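Local coordinates for paenibacillus xanthan lyase (Paenibacillus, PDB 6F2P), which cleaves the polysaccharide xanthan as a lyase, and belongs by sequence to polysaccharide lyase family 8, at residues T429-R434 against E574-S579. Residues are numbered along the deposited sequence; the frame is centred on the assembly and turned at random.
Sequences TVDNYR and EARSGS
R576 reaches from a strand of the super-sandwich domain of this family 8 polysaccharide lyase to T429, V430 and D431, and illustrates how one arginine can tie an irregular loop to a β-sheet. Its strand, 566-578, is paired antiparallel with strand 595-607, on whose R597 and F599 the side chain of T429 also rests. From CB, which lies against T429 O, the chain runs extended through CG to R576 CD, itself 3.4 Å from T429 O while CG stands farther off, and then bends (chi3 60°), turning NE so that its N-H meets that oxygen. R576 NE donates to T429 O at 2.8 Å, nearly along the C=O axis, with the acceptor in the guanidinium plane. R576 CZ comes next, 3.5 Å from D431 CB, which sits over the centre of one guanidinium face. The D431 carboxylate is stacked with the guanidinium, the two planes only 7° apart; D431 OD2 lies well out of the guanidinium plane, no N-H points at it, and it remains 4.1 Å from R576 NH1, near enough that the opposite charges probably attract, but beyond a salt bridge. R576 NH1 turns instead to its own strand, forming a salt bridge with E574 OE1 at 2.9 Å, on the syn side of that carboxylate. A leucine in place of R576 would probably leave T429 O without this donor, E574 OE1 without this salt bridge, and D431 without the flat group under its CB. D431 is itself held in an Asx turn, where its OD1 accepts from Y433 N within the type I turn D431-R434. At the remaining tip, R576 NH2 donates to a water 3.1 Å away, which bridges it to V430 O, 3.0 Å from the water oxygen.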
loop_
_atom_site.group_PDB
_atom_site.type_symbol
_atom_site.label_atom_id
_atom_site.label_comp_id
_atom_site.label_asym_id
_atom_site.label_seq_id
_atom_site.Cartn_x
_atom_site.Cartn_y
_atom_site.Cartn_z
ATOM N N THR A 429 23.995 -16.029 -11.262
ATOM C CA THR A 429 24.266 -16.116 -12.698
ATOM C C THR A 429 23.492 -15.101 -13.536
ATOM O O THR A 429 23.994 -14.652 -14.566
ATOM C CB THR A 429 23.946 -17.513 -13.251
ATOM O OG1 THR A 429 22.659 -17.921 -12.774
ATOM C CG2 THR A 429 24.987 -18.528 -12.809
ATOM N N VAL A 430 22.273 -14.756 -13.109
ATOM C CA VAL A 430 21.410 -13.842 -13.868
ATOM C C VAL A 430 22.061 -12.470 -14.081
ATOM O O VAL A 430 22.866 -12.018 -13.266
ATOM C CB VAL A 430 20.020 -13.661 -13.188
ATOM C CG1 VAL A 430 20.138 -12.819 -11.926
ATOM C CG2 VAL A 430 19.025 -13.020 -14.143
ATOM N N ASP A 431 21.732 -11.819 -15.189
ATOM C CA ASP A 431 22.191 -10.456 -15.404
ATOM C C ASP A 431 21.363 -9.504 -14.533
ATOM O O ASP A 431 20.232 -9.146 -14.887
ATOM C CB ASP A 431 22.077 -10.075 -16.879
ATOM C CG ASP A 431 22.594 -8.677 -17.157
ATOM O OD1 ASP A 431 22.963 -7.975 -16.183
ATOM O OD2 ASP A 431 22.621 -8.272 -18.347
ATOM N N ASN A 432 21.931 -9.095 -13.400
ATOM C CA ASN A 432 21.231 -8.223 -12.458
ATOM C C ASN A 432 21.018 -6.801 -12.968
ATOM O O ASN A 432 20.413 -5.977 -12.280
ATOM C CB ASN A 432 21.946 -8.187 -11.104
ATOM C CG ASN A 432 21.702 -9.437 -10.289
ATOM O OD1 ASN A 432 22.521 -10.354 -10.280
ATOM N ND2 ASN A 432 20.563 -9.486 -9.608
ATOM N N TYR A 433 21.519 -6.514 -14.165
ATOM C CA TYR A 433 21.240 -5.232 -14.804
ATOM C C TYR A 433 19.933 -5.299 -15.599
ATOM O O TYR A 433 19.391 -4.273 -16.014
ATOM C CB TYR A 433 22.394 -4.813 -15.712
ATOM C CG TYR A 433 23.708 -4.590 -14.991
ATOM C CD1 TYR A 433 23.909 -3.468 -14.196
ATOM C CD2 TYR A 433 24.758 -5.491 -15.122
ATOM C CE1 TYR A 433 25.112 -3.262 -13.540
ATOM C CE2 TYR A 433 25.960 -5.294 -14.475
ATOM C CZ TYR A 433 26.137 -4.179 -13.684
ATOM O OH TYR A 433 27.344 -3.983 -13.034
ATOM N N ARG A 434 19.430 -6.518 -15.782
ATOM C CA ARG A 434 18.229 -6.770 -16.565
ATOM C C ARG A 434 17.272 -7.716 -15.859
ATOM O O ARG A 434 16.942 -8.781 -16.391
ATOM C CB ARG A 434 18.599 -7.364 -17.924
ATOM C CG ARG A 434 19.325 -6.381 -18.827
ATOM C CD ARG A 434 19.525 -6.934 -20.228
ATOM N NE ARG A 434 19.996 -5.887 -21.133
ATOM C CZ ARG A 434 20.745 -6.106 -22.210
ATOM N NH1 ARG A 434 21.112 -7.338 -22.519
ATOM N NH2 ARG A 434 21.123 -5.090 -22.977
ATOM N N GLU A 574 21.848 -17.048 -23.768
ATOM C CA GLU A 574 23.266 -17.182 -23.454
ATOM C C GLU A 574 23.488 -17.985 -22.189
ATOM O O GLU A 574 22.564 -18.164 -21.389
ATOM C CB GLU A 574 23.922 -15.809 -23.313
ATOM C CG GLU A 574 23.356 -14.984 -22.182
ATOM C CD GLU A 574 24.158 -13.734 -21.920
ATOM O OE1 GLU A 574 23.870 -13.027 -20.931
ATOM O OE2 GLU A 574 25.082 -13.460 -22.703
ATOM N N ALA A 575 24.717 -18.481 -22.029
ATOM C CA ALA A 575 25.154 -19.120 -20.790
ATOM C C ALA A 575 25.840 -18.065 -19.944
ATOM O O ALA A 575 26.601 -17.234 -20.454
ATOM C CB ALA A 575 26.107 -20.268 -21.075
ATOM N N ARG A 576 25.566 -18.075 -18.648
ATOM C CA ARG A 576 26.172 -17.075 -17.788
ATOM C C ARG A 576 26.909 -17.701 -16.621
ATOM O O ARG A 576 26.481 -18.722 -16.079
ATOM C CB ARG A 576 25.127 -16.072 -17.316
ATOM C CG ARG A 576 24.606 -15.217 -18.448
ATOM C CD ARG A 576 23.651 -14.174 -17.953
ATOM N NE ARG A 576 24.264 -13.275 -16.982
ATOM C CZ ARG A 576 24.835 -12.118 -17.299
ATOM N NH1 ARG A 576 24.880 -11.732 -18.569
ATOM N NH2 ARG A 576 25.357 -11.352 -16.347
ATOM N N SER A 577 28.040 -17.101 -16.263
ATOM C CA SER A 577 28.808 -17.571 -15.121
ATOM C C SER A 577 28.980 -16.464 -14.110
ATOM O O SER A 577 28.986 -15.276 -14.451
ATOM C CB SER A 577 30.169 -18.126 -15.542
ATOM O OG SER A 577 30.025 -19.390 -16.163
ATOM N N GLY A 578 29.098 -16.872 -12.858
ATOM C CA GLY A 578 29.325 -15.949 -11.770
ATOM C C GLY A 578 29.335 -16.751 -10.493
ATOM O O GLY A 578 29.057 -17.962 -10.504
ATOM N N SER A 579 29.651 -16.085 -9.392
ATOM C CA SER A 579 29.608 -16.728 -8.092
ATOM C C SER A 579 28.850 -15.846 -7.108
ATOM O O SER A 579 28.664 -14.645 -7.337
ATOM C CB SER A 579 31.026 -17.011 -7.576
ATOM O OG SER A 579 31.665 -15.820 -7.158
HETATM O O HOH W 1 25.801 -12.397 -13.491
#